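Local coordinates for S locus protein 11 (Brassica campestris, PDB 6KYW), which probably serves as the secreted, cysteine-rich pollen ligand of the S locus through which Brassica stigmas recognise and reject self pollen, at residues R4-L9 with T14-K19. Residues are numbered along the deposited sequence; the frame is centred on the assembly and turned at random.
Sequences RGFRKL and TLEEEK
Lys8, on strand 5-9, and Glu16, on helix 14-20, reach toward each other from opposite directions and close a salt bridge between sheet and helix. The ammonium NZ of Lys8 lies 2.8 Å from Glu16 OE2, on the syn side of that oxygen, and makes a weak second bond to Glu16 OE1 at 3.0 Å, so it straddles the carboxylate. A long lysine suits this place because the axes of the two segments come no closer than 11.6 Å: its chain, extended beyond CG, crosses part of that gap and Glu16 supplies much of the remainder, bent about its CB-CG bond (chi2 83°) to turn its carboxylate to meet it. OE2 has a second hydrogen bond, with His39 NE2 of strand 38-43, and together these would probably favour the charged carboxylate in this buried setting. The helix thus packs against a three-stranded antiparallel sheet, the cysteine-stabilised helix-and-sheet arrangement of defensin-like proteins, with strand 5-9 at one margin. The remaining contacts centre on Phe6, whose ring helps fill the small core. Glu16 OE2 approaches the ring edge in its plane, 3.3 Å from Phe6 CE1, consistent with the weakly positive C-H rim facing an anionic oxygen; ring and carboxylate planes stand nearly perpendicular, at 83°. Lys19 contributes its aliphatic part, with CG 3.9 Å from Phe6 CZ; Lys19 NZ lies 6.3 Å from Lys8 NZ, so the like charges are not in contact.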
ATOM      1  N   ARG C   4       3.174 -20.903 -10.809  1.00 50.04           N
ATOM      2  CA  ARG C   4       3.089 -21.168  -9.385  1.00 48.31           C
ATOM      3  C   ARG C   4       3.707 -20.026  -8.601  1.00 50.16           C
ATOM      4  O   ARG C   4       4.738 -19.468  -8.990  1.00 50.67           O
ATOM      5  CB  ARG C   4       3.799 -22.474  -9.049  1.00 56.42           C
ATOM      6  CG  ARG C   4       3.214 -23.674  -9.753  1.00 60.93           C
ATOM      7  CD  ARG C   4       3.571 -24.951  -9.033  1.00 66.55           C
ATOM      8  NE  ARG C   4       3.217 -26.116  -9.835  1.00 80.17           N
ATOM      9  CZ  ARG C   4       3.992 -27.186  -9.973  1.00 82.08           C
ATOM     10  NH1 ARG C   4       5.175 -27.241  -9.364  1.00 68.74           N
ATOM     11  NH2 ARG C   4       3.586 -28.203 -10.722  1.00 75.41           N
ATOM     12  N   GLY C   5       3.057 -19.680  -7.499  1.00 48.61           N
ATOM     13  CA  GLY C   5       3.560 -18.665  -6.600  1.00 47.09           C
ATOM     14  C   GLY C   5       2.510 -18.313  -5.570  1.00 46.90           C
ATOM     15  O   GLY C   5       1.370 -18.782  -5.625  1.00 44.62           O
ATOM     16  N   PHE C   6       2.913 -17.470  -4.626  1.00 45.58           N
ATOM     17  CA  PHE C   6       1.984 -16.989  -3.613  1.00 43.84           C
ATOM     18  C   PHE C   6       2.442 -15.618  -3.147  1.00 40.93           C
ATOM     19  O   PHE C   6       3.549 -15.171  -3.460  1.00 40.68           O
ATOM     20  CB  PHE C   6       1.900 -17.958  -2.436  1.00 42.45           C
ATOM     21  CG  PHE C   6       3.233 -18.275  -1.831  1.00 48.71           C
ATOM     22  CD1 PHE C   6       3.778 -17.459  -0.848  1.00 48.20           C
ATOM     23  CD2 PHE C   6       3.962 -19.373  -2.263  1.00 49.46           C
ATOM     24  CE1 PHE C   6       5.022 -17.751  -0.287  1.00 59.29           C
ATOM     25  CE2 PHE C   6       5.197 -19.670  -1.705  1.00 60.78           C
ATOM     26  CZ  PHE C   6       5.728 -18.860  -0.708  1.00 55.28           C
ATOM     27  N   ARG C   7       1.584 -14.971  -2.363  1.00 36.82           N
ATOM     28  CA  ARG C   7       1.859 -13.660  -1.795  1.00 33.43           C
ATOM     29  C   ARG C   7       1.564 -13.687  -0.303  1.00 31.97           C
ATOM     30  O   ARG C   7       0.684 -14.421   0.156  1.00 34.10           O
ATOM     31  CB  ARG C   7       1.036 -12.578  -2.480  1.00 33.47           C
ATOM     32  CG  ARG C   7       1.364 -11.167  -2.023  1.00 34.81           C
ATOM     33  CD  ARG C   7       0.549 -10.177  -2.785  1.00 32.88           C
ATOM     34  NE  ARG C   7       0.877 -10.247  -4.198  1.00 39.44           N
ATOM     35  CZ  ARG C   7       2.029  -9.836  -4.724  1.00 37.32           C
ATOM     36  NH1 ARG C   7       2.964  -9.296  -3.961  1.00 35.80           N
ATOM     37  NH2 ARG C   7       2.243  -9.955  -6.020  1.00 38.20           N
ATOM     38  N   LYS C   8       2.312 -12.881   0.450  1.00 39.30           N
ATOM     39  CA  LYS C   8       2.209 -12.826   1.906  1.00 42.24           C
ATOM     40  C   LYS C   8       2.372 -11.398   2.418  1.00 40.29           C
ATOM     41  O   LYS C   8       2.984 -10.536   1.773  1.00 36.26           O
ATOM     42  CB  LYS C   8       3.276 -13.693   2.576  1.00 38.23           C
ATOM     43  CG  LYS C   8       2.939 -15.133   2.727  1.00 42.65           C
ATOM     44  CD  LYS C   8       4.076 -15.810   3.473  1.00 46.01           C
ATOM     45  CE  LYS C   8       3.964 -17.324   3.422  1.00 52.07           C
ATOM     46  NZ  LYS C   8       5.173 -17.967   4.004  1.00 59.97           N
ATOM     47  N   LEU C   9       1.850 -11.173   3.621  1.00 39.23           N
ATOM     48  CA  LEU C   9       2.137  -9.941   4.348  1.00 35.65           C
ATOM     49  C   LEU C   9       3.598  -9.892   4.780  1.00 41.56           C
ATOM     50  O   LEU C   9       4.173 -10.896   5.201  1.00 44.96           O
ATOM     51  CB  LEU C   9       1.272  -9.835   5.592  1.00 36.74           C
ATOM     52  CG  LEU C   9       0.150  -8.814   5.587  1.00 43.58           C
ATOM     53  CD1 LEU C   9      -0.784  -9.069   4.436  1.00 53.98           C
ATOM     54  CD2 LEU C   9      -0.562  -8.950   6.933  1.00 31.74           C
ATOM     55  N   THR C  14      15.289 -14.472   4.316  1.00 70.42           N
ATOM     56  CA  THR C  14      16.074 -15.537   3.696  1.00 64.02           C
ATOM     57  C   THR C  14      15.369 -16.881   3.817  1.00 63.77           C
ATOM     58  O   THR C  14      15.469 -17.710   2.906  1.00 69.13           O
ATOM     59  CB  THR C  14      17.494 -15.625   4.292  1.00 64.61           C
ATOM     60  OG1 THR C  14      17.424 -15.646   5.720  1.00 69.98           O
ATOM     61  CG2 THR C  14      18.391 -14.442   3.817  1.00 60.47           C
ATOM     62  N   LEU C  15      14.638 -17.117   4.912  1.00 61.60           N
ATOM     63  CA  LEU C  15      13.891 -18.368   5.009  1.00 64.21           C
ATOM     64  C   LEU C  15      12.760 -18.426   4.003  1.00 65.97           C
ATOM     65  O   LEU C  15      12.427 -19.509   3.510  1.00 64.62           O
ATOM     66  CB  LEU C  15      13.327 -18.584   6.412  1.00 67.41           C
ATOM     67  CG  LEU C  15      14.308 -18.602   7.576  1.00 80.82           C
ATOM     68  CD1 LEU C  15      13.566 -18.847   8.893  1.00 78.59           C
ATOM     69  CD2 LEU C  15      15.388 -19.655   7.331  1.00 71.66           C
ATOM     70  N   GLU C  16      12.140 -17.285   3.711  1.00 64.64           N
ATOM     71  CA  GLU C  16      11.123 -17.257   2.675  1.00 61.95           C
ATOM     72  C   GLU C  16      11.740 -17.474   1.298  1.00 61.98           C
ATOM     73  O   GLU C  16      11.117 -18.095   0.433  1.00 64.37           O
ATOM     74  CB  GLU C  16      10.363 -15.935   2.752  1.00 62.13           C
ATOM     75  CG  GLU C  16       9.048 -15.899   2.001  1.00 56.90           C
ATOM     76  CD  GLU C  16       7.877 -16.488   2.780  1.00 63.14           C
ATOM     77  OE1 GLU C  16       8.057 -17.002   3.911  1.00 60.80           O
ATOM     78  OE2 GLU C  16       6.760 -16.431   2.237  1.00 56.10           O
ATOM     79  N   GLU C  17      12.969 -16.997   1.092  1.00 62.58           N
ATOM     80  CA  GLU C  17      13.665 -17.247  -0.165  1.00 66.12           C
ATOM     81  C   GLU C  17      13.911 -18.737  -0.374  1.00 67.68           C
ATOM     82  O   GLU C  17      13.857 -19.229  -1.508  1.00 67.51           O
ATOM     83  CB  GLU C  17      14.985 -16.482  -0.198  1.00 67.58           C
ATOM     84  CG  GLU C  17      15.852 -16.796  -1.405  1.00 70.37           C
ATOM     85  CD  GLU C  17      15.472 -15.959  -2.610  1.00 78.43           C
ATOM     86  OE1 GLU C  17      16.168 -16.016  -3.649  1.00 71.01           O
ATOM     87  OE2 GLU C  17      14.473 -15.226  -2.509  1.00 73.17           O
ATOM     88  N   GLU C  18      14.184 -19.473   0.704  1.00 68.37           N
ATOM     89  CA  GLU C  18      14.291 -20.922   0.583  1.00 70.04           C
ATOM     90  C   GLU C  18      12.929 -21.545   0.312  1.00 69.07           C
ATOM     91  O   GLU C  18      12.811 -22.503  -0.458  1.00 69.05           O
ATOM     92  CB  GLU C  18      14.933 -21.506   1.844  1.00 70.75           C
ATOM     93  CG  GLU C  18      16.449 -21.288   1.905  1.00 75.94           C
ATOM     94  CD  GLU C  18      17.102 -21.196   0.507  1.00104.74           C
ATOM     95  OE1 GLU C  18      17.264 -20.062  -0.013  1.00 91.93           O
ATOM     96  OE2 GLU C  18      17.467 -22.253  -0.067  1.00 95.52           O
ATOM     97  N   LYS C  19      11.883 -20.989   0.908  1.00 63.82           N
ATOM     98  CA  LYS C  19      10.540 -21.480   0.647  1.00 64.35           C
ATOM     99  C   LYS C  19      10.122 -21.250  -0.810  1.00 66.56           C
ATOM    100  O   LYS C  19       9.365 -22.055  -1.356  1.00 66.62           O
ATOM    101  CB  LYS C  19       9.569 -20.816   1.632  1.00 65.84           C
ATOM    102  CG  LYS C  19       8.098 -21.136   1.416  1.00 76.26           C
ATOM    103  CD  LYS C  19       7.568 -22.138   2.437  1.00 79.46           C
ATOM    104  CE  LYS C  19       6.113 -22.535   2.130  1.00 77.65           C
ATOM    105  NZ  LYS C  19       5.978 -23.408   0.916  1.00 78.71           N
TER